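PDB 5MLD: 8-demethyl-8-aminoriboflavin-5'-phosphate synthase from Streptomyces davawensis, which replaces the C-8 methyl group of FMN with an amino group from glutamate to give 8-demethyl-8-aminoriboflavin-5'-phosphate, a step in biosynthesis of the antibiotic roseoflavin. Local coordinates for residues I7-L12 and Q20-I25; V86-I91 and G128-G133; D136-V141 and Y163-A168; P157-A162 and V193-H198. All blocks are in the same frame, centred on the assembly; numbering follows the deposited sequence.

Contact 1 (I7-L12 and Q20-I25); sequences ILNTTL and QTQGLI. With 8DP (8-demethyl-8-aminoriboflavin-5'-phosphate), chain I.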
# COMPACT_ATOMS: atom_id res chain seq x y z
N ILE A 7 -15.07 -15.14 -13.24
CA ILE A 7 -14.94 -14.74 -11.84
C ILE A 7 -14.08 -15.77 -11.15
O ILE A 7 -14.43 -16.95 -11.13
CB ILE A 7 -16.31 -14.62 -11.15
CG1 ILE A 7 -17.24 -13.70 -11.98
CG2 ILE A 7 -16.12 -14.10 -9.72
CD1 ILE A 7 -18.70 -13.66 -11.52
N LEU A 8 -12.95 -15.34 -10.58
CA LEU A 8 -12.01 -16.27 -9.94
C LEU A 8 -12.15 -16.10 -8.43
O LEU A 8 -11.74 -15.09 -7.87
CB LEU A 8 -10.57 -16.00 -10.37
CG LEU A 8 -10.32 -16.07 -11.88
CD1 LEU A 8 -8.84 -15.81 -12.18
CD2 LEU A 8 -10.77 -17.42 -12.43
N ASN A 9 -12.76 -17.09 -7.78
CA ASN A 9 -12.79 -17.12 -6.32
C ASN A 9 -11.43 -17.61 -5.85
O ASN A 9 -11.08 -18.78 -6.07
CB ASN A 9 -13.91 -18.02 -5.80
CG ASN A 9 -14.03 -17.94 -4.31
OD1 ASN A 9 -13.08 -17.55 -3.63
ND2 ASN A 9 -15.20 -18.29 -3.78
N THR A 10 -10.67 -16.74 -5.18
CA THR A 10 -9.31 -17.10 -4.78
C THR A 10 -9.21 -17.48 -3.31
O THR A 10 -8.13 -17.38 -2.71
CB THR A 10 -8.34 -15.96 -5.14
OG1 THR A 10 -8.77 -14.75 -4.52
CG2 THR A 10 -8.37 -15.72 -6.67
N THR A 11 -10.32 -17.93 -2.71
CA THR A 11 -10.29 -18.48 -1.36
C THR A 11 -9.29 -19.63 -1.25
O THR A 11 -9.01 -20.34 -2.22
CB THR A 11 -11.68 -18.98 -0.96
OG1 THR A 11 -11.63 -19.51 0.37
CG2 THR A 11 -12.16 -20.08 -1.91
N LEU A 12 -8.77 -19.83 -0.04
CA LEU A 12 -7.82 -20.90 0.22
C LEU A 12 -8.46 -22.22 0.62
O LEU A 12 -7.74 -23.20 0.79
CB LEU A 12 -6.84 -20.46 1.32
CG LEU A 12 -5.99 -19.28 0.89
CD1 LEU A 12 -5.08 -18.86 2.03
CD2 LEU A 12 -5.17 -19.62 -0.36
N GLN A 20 -16.82 -17.26 2.48
CA GLN A 20 -17.42 -15.94 2.70
C GLN A 20 -17.49 -15.16 1.39
O GLN A 20 -18.52 -14.54 1.07
CB GLN A 20 -16.62 -15.14 3.74
CG GLN A 20 -16.22 -15.89 5.04
CD GLN A 20 -17.40 -16.26 5.91
OE1 GLN A 20 -18.22 -15.41 6.27
NE2 GLN A 20 -17.50 -17.55 6.26
N THR A 21 -16.39 -15.16 0.63
CA THR A 21 -16.30 -14.38 -0.60
C THR A 21 -17.33 -14.84 -1.62
O THR A 21 -17.85 -14.03 -2.39
CB THR A 21 -14.89 -14.52 -1.21
OG1 THR A 21 -13.92 -14.26 -0.20
CG2 THR A 21 -14.70 -13.51 -2.33
N GLN A 22 -17.63 -16.14 -1.62
CA GLN A 22 -18.61 -16.69 -2.56
C GLN A 22 -19.95 -15.99 -2.45
O GLN A 22 -20.71 -15.94 -3.43
CB GLN A 22 -18.75 -18.20 -2.31
CG GLN A 22 -19.66 -18.92 -3.32
CD GLN A 22 -19.07 -18.93 -4.72
OE1 GLN A 22 -17.85 -18.95 -4.89
NE2 GLN A 22 -19.93 -18.90 -5.73
N GLY A 23 -20.29 -15.45 -1.26
CA GLY A 23 -21.52 -14.70 -1.12
C GLY A 23 -21.59 -13.50 -2.05
O GLY A 23 -22.63 -13.22 -2.64
N LEU A 24 -20.47 -12.78 -2.21
CA LEU A 24 -20.46 -11.66 -3.16
C LEU A 24 -20.58 -12.15 -4.60
O LEU A 24 -21.28 -11.53 -5.42
CB LEU A 24 -19.18 -10.83 -2.97
CG LEU A 24 -19.11 -9.98 -1.70
CD1 LEU A 24 -18.51 -10.80 -0.53
CD2 LEU A 24 -18.36 -8.68 -1.94
N ILE A 25 -19.91 -13.26 -4.92
CA ILE A 25 -20.00 -13.86 -6.26
C ILE A 25 -21.44 -14.25 -6.56
O ILE A 25 -21.95 -14.00 -7.67
CB ILE A 25 -19.06 -15.07 -6.36
CG1 ILE A 25 -17.61 -14.67 -6.06
CG2 ILE A 25 -19.19 -15.77 -7.72
CD1 ILE A 25 -16.62 -15.83 -6.17
C4 8DP I . -10.45 -12.96 5.97
C5 8DP I . -10.02 -12.63 7.40
C8 8DP I . -6.64 -15.23 7.53
N3 8DP I . -5.98 -11.15 7.06
C2 8DP I . -12.49 -14.28 5.09
N2 8DP I . -6.81 -16.65 7.69
N1 8DP I . -8.59 -12.11 7.31
C6 8DP I . -7.54 -12.97 7.33
O6 8DP I . -11.15 -15.13 6.82
N4 8DP I . -9.39 -9.91 7.13
C12 8DP I . -6.22 -12.48 7.22
C13 8DP I . -8.35 -10.78 7.15
C14 8DP I . -7.04 -10.30 7.02
C15 8DP I . -6.87 -8.92 6.86
C16 8DP I . -9.18 -8.62 6.98
C1 8DP I . -12.70 -15.65 4.44
C3 8DP I . -11.08 -14.33 5.67
C7 8DP I . -7.75 -14.36 7.51
C9 8DP I . -5.32 -14.71 7.41
O1 8DP I . -13.91 -16.86 0.96
P1 8DP I . -13.27 -17.04 2.35
O2 8DP I . -14.24 -17.87 3.26
O3 8DP I . -11.91 -17.71 2.27
O4 8DP I . -13.12 -15.58 3.03
O5 8DP I . -12.69 -13.30 4.13
O7 8DP I . -10.32 -12.16 5.02
C10 8DP I . -4.12 -15.63 7.43
C11 8DP I . -5.13 -13.36 7.25
O8 8DP I . -5.59 -8.38 6.71
N5 8DP I . -7.93 -8.12 6.84
O9 8DP I . -10.24 -7.69 6.94

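Contact 2 (V86-I91 and G128-G133); sequences VIATPI and GLLMCG. With 8DP (8-demethyl-8-aminoriboflavin-5'-phosphate), chain I.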
# COMPACT_ATOMS: atom_id res chain seq x y z
N VAL A 86 -13.08 -10.83 -13.22
CA VAL A 86 -13.37 -10.39 -11.86
C VAL A 86 -12.55 -11.25 -10.93
O VAL A 86 -12.79 -12.46 -10.83
CB VAL A 86 -14.86 -10.51 -11.52
CG1 VAL A 86 -15.08 -10.08 -10.07
CG2 VAL A 86 -15.71 -9.70 -12.51
N ILE A 87 -11.60 -10.64 -10.22
CA ILE A 87 -10.93 -11.34 -9.13
C ILE A 87 -11.80 -11.21 -7.89
O ILE A 87 -12.17 -10.09 -7.50
CB ILE A 87 -9.52 -10.79 -8.88
CG1 ILE A 87 -8.63 -10.85 -10.13
CG2 ILE A 87 -8.89 -11.52 -7.68
CD1 ILE A 87 -8.32 -12.25 -10.60
N ALA A 88 -12.16 -12.33 -7.30
CA ALA A 88 -13.02 -12.32 -6.11
C ALA A 88 -12.17 -12.89 -4.99
O ALA A 88 -12.05 -14.11 -4.86
CB ALA A 88 -14.30 -13.11 -6.33
N THR A 89 -11.60 -12.01 -4.18
CA THR A 89 -10.58 -12.50 -3.27
C THR A 89 -10.93 -12.19 -1.82
O THR A 89 -11.38 -11.08 -1.50
CB THR A 89 -9.20 -11.89 -3.61
OG1 THR A 89 -8.21 -12.46 -2.74
CG2 THR A 89 -9.19 -10.36 -3.49
N PRO A 90 -10.74 -13.15 -0.92
CA PRO A 90 -10.62 -12.80 0.49
C PRO A 90 -9.38 -11.94 0.67
O PRO A 90 -8.49 -11.90 -0.18
CB PRO A 90 -10.46 -14.15 1.19
CG PRO A 90 -10.73 -15.20 0.17
CD PRO A 90 -10.49 -14.58 -1.17
N ILE A 91 -9.31 -11.26 1.82
CA ILE A 91 -8.14 -10.46 2.18
C ILE A 91 -7.29 -11.25 3.17
O ILE A 91 -7.80 -11.71 4.19
CB ILE A 91 -8.56 -9.11 2.78
CG1 ILE A 91 -9.35 -8.33 1.72
CG2 ILE A 91 -7.31 -8.36 3.32
CD1 ILE A 91 -10.10 -7.10 2.23
N GLY A 128 -12.81 -6.19 -12.88
CA GLY A 128 -13.52 -5.78 -11.69
C GLY A 128 -13.01 -6.58 -10.52
O GLY A 128 -12.21 -7.50 -10.67
N LEU A 129 -13.50 -6.23 -9.34
CA LEU A 129 -12.96 -6.82 -8.13
C LEU A 129 -14.09 -7.04 -7.14
O LEU A 129 -14.92 -6.14 -6.94
CB LEU A 129 -11.90 -5.89 -7.56
CG LEU A 129 -10.89 -6.40 -6.56
CD1 LEU A 129 -10.10 -7.57 -7.16
CD2 LEU A 129 -9.98 -5.24 -6.29
N LEU A 130 -14.14 -8.23 -6.54
CA LEU A 130 -14.96 -8.51 -5.37
C LEU A 130 -14.04 -8.89 -4.22
O LEU A 130 -13.15 -9.73 -4.40
CB LEU A 130 -15.96 -9.64 -5.64
CG LEU A 130 -16.97 -9.40 -6.77
CD1 LEU A 130 -17.75 -10.66 -7.02
CD2 LEU A 130 -17.93 -8.23 -6.45
N MET A 131 -14.23 -8.29 -3.04
CA MET A 131 -13.34 -8.57 -1.92
C MET A 131 -14.13 -8.80 -0.64
O MET A 131 -15.18 -8.19 -0.43
CB MET A 131 -12.33 -7.44 -1.69
CG MET A 131 -11.29 -7.27 -2.78
SD MET A 131 -10.44 -5.70 -2.58
CE MET A 131 -11.71 -4.52 -3.01
N CYS A 132 -13.59 -9.66 0.22
CA CYS A 132 -14.22 -9.93 1.51
C CYS A 132 -13.13 -9.97 2.57
O CYS A 132 -12.18 -10.74 2.43
CB CYS A 132 -14.97 -11.27 1.48
SG CYS A 132 -16.13 -11.33 2.81
N GLY A 133 -13.25 -9.15 3.61
CA GLY A 133 -12.34 -9.22 4.74
C GLY A 133 -13.14 -9.17 6.02
O GLY A 133 -14.31 -8.79 6.03
C4 8DP I . -10.45 -12.96 5.97
C5 8DP I . -10.02 -12.63 7.40
C8 8DP I . -6.64 -15.23 7.53
N3 8DP I . -5.98 -11.15 7.06
C2 8DP I . -12.49 -14.28 5.09
N2 8DP I . -6.81 -16.65 7.69
N1 8DP I . -8.59 -12.11 7.31
C6 8DP I . -7.54 -12.97 7.33
O6 8DP I . -11.15 -15.13 6.82
N4 8DP I . -9.39 -9.91 7.13
C12 8DP I . -6.22 -12.48 7.22
C13 8DP I . -8.35 -10.78 7.15
C14 8DP I . -7.04 -10.30 7.02
C15 8DP I . -6.87 -8.92 6.86
C16 8DP I . -9.18 -8.62 6.98
C1 8DP I . -12.70 -15.65 4.44
C3 8DP I . -11.08 -14.33 5.67
C7 8DP I . -7.75 -14.36 7.51
C9 8DP I . -5.32 -14.71 7.41
O1 8DP I . -13.91 -16.86 0.96
P1 8DP I . -13.27 -17.04 2.35
O2 8DP I . -14.24 -17.87 3.26
O3 8DP I . -11.91 -17.71 2.27
O4 8DP I . -13.12 -15.58 3.03
O5 8DP I . -12.69 -13.30 4.13
O7 8DP I . -10.32 -12.16 5.02
C10 8DP I . -4.12 -15.63 7.43
C11 8DP I . -5.13 -13.36 7.25
O8 8DP I . -5.59 -8.38 6.71
N5 8DP I . -7.93 -8.12 6.84
O9 8DP I . -10.24 -7.69 6.94

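Contact 3 (D136-V141 and Y163-A168); sequences DGAHHV and YWLGPA. With 8DP (8-demethyl-8-aminoriboflavin-5'-phosphate), chain I.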
# COMPACT_ATOMS: atom_id res chain seq x y z
N ASP A 136 -10.60 -5.06 7.37
CA ASP A 136 -9.76 -3.99 6.83
C ASP A 136 -8.92 -4.47 5.65
O ASP A 136 -8.43 -5.60 5.66
CB ASP A 136 -8.86 -3.44 7.94
CG ASP A 136 -8.02 -2.28 7.50
OD1 ASP A 136 -8.58 -1.28 7.01
OD2 ASP A 136 -6.79 -2.37 7.66
N GLY A 137 -8.75 -3.60 4.65
CA GLY A 137 -7.80 -3.87 3.58
C GLY A 137 -8.36 -3.74 2.17
O GLY A 137 -7.62 -3.89 1.19
N ALA A 138 -9.66 -3.44 2.06
CA ALA A 138 -10.32 -3.49 0.76
C ALA A 138 -9.71 -2.50 -0.23
O ALA A 138 -9.34 -2.88 -1.35
CB ALA A 138 -11.82 -3.23 0.93
N HIS A 139 -9.61 -1.23 0.14
CA HIS A 139 -9.10 -0.25 -0.84
C HIS A 139 -7.61 -0.46 -1.15
O HIS A 139 -7.15 -0.20 -2.27
CB HIS A 139 -9.39 1.16 -0.34
CG HIS A 139 -10.86 1.49 -0.33
ND1 HIS A 139 -11.61 1.54 0.83
CD2 HIS A 139 -11.72 1.72 -1.35
CE1 HIS A 139 -12.86 1.81 0.52
NE2 HIS A 139 -12.96 1.93 -0.79
N HIS A 140 -6.85 -0.94 -0.17
CA HIS A 140 -5.44 -1.25 -0.39
C HIS A 140 -5.28 -2.39 -1.39
O HIS A 140 -4.49 -2.31 -2.34
CB HIS A 140 -4.79 -1.59 0.96
CG HIS A 140 -3.31 -1.85 0.88
ND1 HIS A 140 -2.62 -2.52 1.87
CD2 HIS A 140 -2.39 -1.51 -0.06
CE1 HIS A 140 -1.34 -2.59 1.54
NE2 HIS A 140 -1.18 -1.98 0.38
N VAL A 141 -6.05 -3.47 -1.21
CA VAL A 141 -5.98 -4.58 -2.15
C VAL A 141 -6.44 -4.16 -3.53
O VAL A 141 -5.84 -4.53 -4.54
CB VAL A 141 -6.80 -5.78 -1.62
CG1 VAL A 141 -6.84 -6.87 -2.64
CG2 VAL A 141 -6.19 -6.30 -0.33
N TYR A 163 -17.03 -4.78 -2.10
CA TYR A 163 -16.39 -5.46 -0.98
C TYR A 163 -17.32 -5.47 0.22
O TYR A 163 -18.28 -4.70 0.30
CB TYR A 163 -15.05 -4.79 -0.63
CG TYR A 163 -15.22 -3.36 -0.22
CD1 TYR A 163 -15.21 -2.35 -1.17
CD2 TYR A 163 -15.41 -3.00 1.11
CE1 TYR A 163 -15.40 -1.04 -0.81
CE2 TYR A 163 -15.58 -1.68 1.48
CZ TYR A 163 -15.59 -0.71 0.50
OH TYR A 163 -15.77 0.61 0.82
N TRP A 164 -17.01 -6.37 1.17
CA TRP A 164 -17.62 -6.38 2.48
C TRP A 164 -16.52 -6.39 3.53
O TRP A 164 -15.52 -7.09 3.38
CB TRP A 164 -18.54 -7.60 2.68
CG TRP A 164 -19.27 -7.58 4.02
CD1 TRP A 164 -20.51 -7.06 4.27
CD2 TRP A 164 -18.80 -8.12 5.26
NE1 TRP A 164 -20.84 -7.22 5.58
CE2 TRP A 164 -19.82 -7.89 6.22
CE3 TRP A 164 -17.64 -8.79 5.66
CZ2 TRP A 164 -19.69 -8.29 7.56
CZ3 TRP A 164 -17.51 -9.19 6.99
CH2 TRP A 164 -18.53 -8.94 7.93
N LEU A 165 -16.70 -5.61 4.58
CA LEU A 165 -15.85 -5.62 5.76
C LEU A 165 -16.74 -5.40 6.98
O LEU A 165 -17.72 -4.66 6.91
CB LEU A 165 -14.79 -4.49 5.74
CG LEU A 165 -13.86 -4.38 4.54
CD1 LEU A 165 -13.14 -3.05 4.71
CD2 LEU A 165 -12.91 -5.55 4.45
N GLY A 166 -16.38 -6.04 8.09
CA GLY A 166 -16.95 -5.65 9.36
C GLY A 166 -16.17 -4.52 10.03
O GLY A 166 -15.27 -3.91 9.44
N PRO A 167 -16.54 -4.18 11.27
CA PRO A 167 -15.79 -3.15 12.01
C PRO A 167 -14.42 -3.66 12.43
O PRO A 167 -14.11 -4.84 12.33
CB PRO A 167 -16.68 -2.90 13.22
CG PRO A 167 -17.29 -4.24 13.49
CD PRO A 167 -17.53 -4.86 12.12
N ALA A 168 -13.59 -2.73 12.93
CA ALA A 168 -12.32 -3.10 13.55
C ALA A 168 -12.53 -4.28 14.49
O ALA A 168 -13.41 -4.24 15.36
CB ALA A 168 -11.74 -1.91 14.32
C4 8DP I . -10.45 -12.96 5.97
C5 8DP I . -10.02 -12.63 7.40
C8 8DP I . -6.64 -15.23 7.53
N3 8DP I . -5.98 -11.15 7.06
C2 8DP I . -12.49 -14.28 5.09
N2 8DP I . -6.81 -16.65 7.69
N1 8DP I . -8.59 -12.11 7.31
C6 8DP I . -7.54 -12.97 7.33
O6 8DP I . -11.15 -15.13 6.82
N4 8DP I . -9.39 -9.91 7.13
C12 8DP I . -6.22 -12.48 7.22
C13 8DP I . -8.35 -10.78 7.15
C14 8DP I . -7.04 -10.30 7.02
C15 8DP I . -6.87 -8.92 6.86
C16 8DP I . -9.18 -8.62 6.98
C1 8DP I . -12.70 -15.65 4.44
C3 8DP I . -11.08 -14.33 5.67
C7 8DP I . -7.75 -14.36 7.51
C9 8DP I . -5.32 -14.71 7.41
O1 8DP I . -13.91 -16.86 0.96
P1 8DP I . -13.27 -17.04 2.35
O2 8DP I . -14.24 -17.87 3.26
O3 8DP I . -11.91 -17.71 2.27
O4 8DP I . -13.12 -15.58 3.03
O5 8DP I . -12.69 -13.30 4.13
O7 8DP I . -10.32 -12.16 5.02
C10 8DP I . -4.12 -15.63 7.43
C11 8DP I . -5.13 -13.36 7.25
O8 8DP I . -5.59 -8.38 6.71
N5 8DP I . -7.93 -8.12 6.84
O9 8DP I . -10.24 -7.69 6.94

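Contact 4 (P157-A162 and V193-H198); sequences PPNAAA and VANTSH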
# COMPACT_ATOMS: atom_id res chain seq x y z
N PRO A 157 -13.31 0.41 -15.09
CA PRO A 157 -14.35 1.43 -15.06
C PRO A 157 -14.40 2.08 -13.68
O PRO A 157 -13.71 1.61 -12.76
CB PRO A 157 -15.63 0.64 -15.35
CG PRO A 157 -15.35 -0.72 -14.79
CD PRO A 157 -13.85 -0.94 -14.88
N PRO A 158 -15.17 3.14 -13.50
CA PRO A 158 -15.37 3.67 -12.14
C PRO A 158 -16.14 2.68 -11.29
O PRO A 158 -16.91 1.86 -11.80
CB PRO A 158 -16.19 4.94 -12.36
CG PRO A 158 -16.91 4.68 -13.65
CD PRO A 158 -15.92 3.93 -14.49
N ASN A 159 -15.90 2.77 -9.99
CA ASN A 159 -16.59 1.95 -9.00
C ASN A 159 -16.51 0.47 -9.36
O ASN A 159 -17.50 -0.27 -9.33
CB ASN A 159 -18.03 2.44 -8.85
CG ASN A 159 -18.10 3.92 -8.46
OD1 ASN A 159 -18.54 4.75 -9.23
ND2 ASN A 159 -17.61 4.24 -7.26
N ALA A 160 -15.31 0.04 -9.73
CA ALA A 160 -15.08 -1.31 -10.21
C ALA A 160 -14.79 -2.32 -9.10
O ALA A 160 -14.63 -3.50 -9.41
CB ALA A 160 -13.92 -1.33 -11.19
N ALA A 161 -14.69 -1.89 -7.84
CA ALA A 161 -14.34 -2.77 -6.73
C ALA A 161 -15.44 -2.76 -5.68
O ALA A 161 -15.72 -1.71 -5.09
CB ALA A 161 -13.01 -2.34 -6.10
N ALA A 162 -16.07 -3.92 -5.45
CA ALA A 162 -17.10 -4.08 -4.44
C ALA A 162 -16.60 -5.02 -3.34
O ALA A 162 -15.85 -5.96 -3.62
CB ALA A 162 -18.38 -4.65 -5.04
N VAL A 193 -21.03 -4.34 -11.56
CA VAL A 193 -21.54 -5.13 -12.68
C VAL A 193 -22.01 -4.22 -13.82
O VAL A 193 -21.71 -4.46 -15.00
CB VAL A 193 -22.67 -6.06 -12.21
CG1 VAL A 193 -23.36 -6.73 -13.42
CG2 VAL A 193 -22.09 -7.11 -11.28
N ALA A 194 -22.77 -3.18 -13.48
CA ALA A 194 -23.27 -2.28 -14.51
C ALA A 194 -22.12 -1.64 -15.28
O ALA A 194 -22.16 -1.56 -16.52
CB ALA A 194 -24.17 -1.22 -13.89
N ASN A 195 -21.09 -1.19 -14.57
CA ASN A 195 -20.02 -0.43 -15.22
C ASN A 195 -19.04 -1.32 -15.97
O ASN A 195 -18.63 -0.99 -17.09
CB ASN A 195 -19.28 0.43 -14.19
CG ASN A 195 -20.10 1.60 -13.67
OD1 ASN A 195 -21.14 1.94 -14.22
ND2 ASN A 195 -19.61 2.23 -12.61
N THR A 196 -18.64 -2.47 -15.39
CA THR A 196 -17.78 -3.39 -16.15
C THR A 196 -18.49 -3.89 -17.40
O THR A 196 -17.85 -4.07 -18.45
CB THR A 196 -17.33 -4.58 -15.32
OG1 THR A 196 -18.48 -5.27 -14.79
CG2 THR A 196 -16.46 -4.11 -14.18
N SER A 197 -19.79 -4.15 -17.31
CA SER A 197 -20.53 -4.63 -18.47
C SER A 197 -20.55 -3.59 -19.58
O SER A 197 -20.34 -3.91 -20.76
CB SER A 197 -21.95 -5.01 -18.07
OG SER A 197 -21.93 -6.08 -17.14
N HIS A 198 -20.83 -2.33 -19.23
CA HIS A 198 -20.85 -1.26 -20.23
C HIS A 198 -19.49 -1.12 -20.90
O HIS A 198 -19.38 -1.08 -22.13
CB HIS A 198 -21.26 0.06 -19.59
CG HIS A 198 -21.26 1.20 -20.56
ND1 HIS A 198 -22.27 1.41 -21.47
CD2 HIS A 198 -20.34 2.17 -20.79
CE1 HIS A 198 -22.00 2.47 -22.20
NE2 HIS A 198 -20.82 2.95 -21.82

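Contact 1 (I7-L12 and Q20-I25)
Asn-9 and Ile-25 bury the largest areas where the end of strand 7-9 meets the first turns of helix 20-25. The methyl CD1 of Ile-25 reaches to within 3.5 Å of Asn-9 CB, the two side chains crossing at about a right angle, and the same isoleucine slides past Ile-7 in the opposite direction, its CD1 lying 4.0 Å from Ile-7 CG2. The carboxamide of Asn-9, carried toward the helix because CG stands anti to the backbone N (chi1 -174°), works at both ends. Its ND2 donates to Gln-22 OE1 over 2.9 Å, in the plane of the glutamine carbonyl, and the two amide planes are nearly coplanar at 21°. Its OD1 accepts the backbone N of Thr-11 at 2.9 Å, an Asx turn that holds the carboxamide from the loop side. Strand 4-9, helix 20-34 and strand 38-43 make up the first beta-alpha-beta unit of the flavodoxin-like fold, and the loop joining the first two elements is where the ligand phosphate is bound. Thr-11 OG1 donates to O3 of the phosphate over 2.6 Å, while Gln-20 N donates to O2 at 2.8 Å. O1 is gripped twice by Thr-21, from its N at 3.0 Å and from its OG1 at 2.8 Å. Ser-19 OG and Arg-13 NH2 also bond the ligand. With the backbone N atoms of Gln-20 and Thr-21 both turned to the phosphate, the start of the helix probably helps to stabilise its negative charge.

Contact 2 (V86-I91 and G128-G133)
Val-86 lies against Gly-128 in a parallel ladder that runs on, one residue against the next, to Pro-90 and Cys-132. Five backbone hydrogen bonds tie strands 86-91 and 128-132, from Ile-87 N to Gly-128 O at one end to Ile-91 N to Cys-132 O at the other, and Thr-89 N to Leu-130 O is the shortest at 2.8 Å. The backbones are tight: Ala-88 CA comes within 3.1 Å of Leu-130 O in a CA-H...O contact. One side chain presses on a backbone carbonyl, Leu-129 CD1 lying 3.3 Å from Ile-87 O. Most side-chain pairs meet more loosely. On the face that looks to helix 20-34, Val-86 CG1 stands 3.9 Å from Leu-130 CG and Ala-88 CB packs on Leu-130 CB. On the other face, turned to helix 138-152, Thr-89 CG2 lies beside Met-131 CG, the two chains pointing the same way. Thr-89 OG1, set anti to the backbone N (chi1 -176°), donates to Pro-90 O over 2.6 Å, in the carbonyl plane and on a lone pair, while Thr-97 N also bonds this hydroxyl. Both strands lie in the parallel core of the flavodoxin-like sheet, and the ligand lies beyond their C-terminal ends. There Ile-91 O is 2.7 Å from ligand O7, and Gly-133, without a side chain, lets O9 approach its C to 3.4 Å. Ile-91 CG2 and Pro-90 CG also touch the ligand. Mostly apolar side chains fill both faces, so shape and backbone polarity, rather than charged side chains of these strands, meet the ligand here.

Contact 3 (D136-V141 and Y163-A168)
Asp-136 N, against which Leu-165 lays its methyl CD2 at 3.8 Å, donates an almost straight hydrogen bond (173°) of 2.7 Å to O9 of the ligand. The carbonyl of the same residue takes the reverse bond, from N5 of the ligand to Asp-136 O over 2.8 Å, so one residue's backbone reads a neighbouring acceptor and donor on the pyrimidine edge of the flavin. The carboxylate points elsewhere, bonding Gly-137 N and His-139 N of a neighbouring subunit; Gly-137 of that subunit stands at the N-cap position there, and its helix start would probably help to stabilise the charge. Ala-138 is the main apolar link between the two segments. Its CB sits over one face of the Tyr-163 ring, 3.6 Å from CG and offset toward the rim, a CH-pi contact, and the same CB also touches Leu-165 CD1 at 4.0 Å. A chi1 of 61° sets CG of Tyr-163 between the backbone N and the carbonyl carbon. Farther out, His-139 meets the hydroxyl end of the tyrosine, its CE1 lying 3.2 Å from Tyr-163 OH, with the ring centroids 5.0 Å apart and the planes at 72°. That hydroxyl has its polar partner in Glu-135 OE2 of a neighbouring subunit, which brings the tetramer interface up to the flavin-binding loop. Helix 138-152 thus starts beside the end of strand 161-164, with Met-131 of strand 125-132 packing on both Ala-138 and Tyr-163, and helix 183-205 touching Tyr-163 through His-184 and Leu-188.

Contact 4 (P157-A162 and V193-H198)
Pro-157 lays its ring over the side of helix 193-198, where CG touches Thr-196 CG2 at 3.6 Å and CB lies 3.8 Å from Asn-195 CB. The next residue turns from apolar to polar contact: Asn-195 ND2 donates to Pro-158 O over 2.8 Å with an N-H...O angle of 158°. The donor approaches from above the carbonyl plane, 51° out of it, while the acceptor stays close to the plane of the asparagine amide. Asn-195 reaches it with CG anti to the carbonyl carbon (chi1 -71°), its side chain crossing that of Pro-158 at about a right angle. The amide also holds a neighbouring subunit, Thr-210 of that chain bonding OD1 and its Tyr-123 OH bonding ND2, so one side chain ties together a loop, a helix and a second chain. Thr-196 OG1 is turned instead to Tyr-32 of helix 20-34 and to Met-192 O. Away from the flavin, this is packing of the loop 157-160, which leads into strand 161-164 at the edge of the sheet, against helix 183-205; Val-126 of strand 125-132 touches both Pro-157 and Thr-196, and Leu-188 and Ile-189 of the helix lie on Ala-162.

How the contacts relate
Contacts 1 to 3 line one ligand: contact 1 its phosphate, contact 2 the ribityl chain and part of the flavin, contact 3 the pyrimidine edge. The centres of contacts 1 and 2 are about 7 Å apart, those of 2 and 3 about 10 Å, and the first and third about 15 Å. The sheet carries them: Leu-8 O lies 2.8 Å from Ala-88 N, and Met-131 O 3.0 Å from Trp-164 N, both probable hydrogen bonds. Contact 4 shares strand 161-164 with contact 3, yet its centre is about 18 Å from it, on the side away from the ligand; Leu-129 O, 2.9 Å from Ala-162 N, connects it to contact 2.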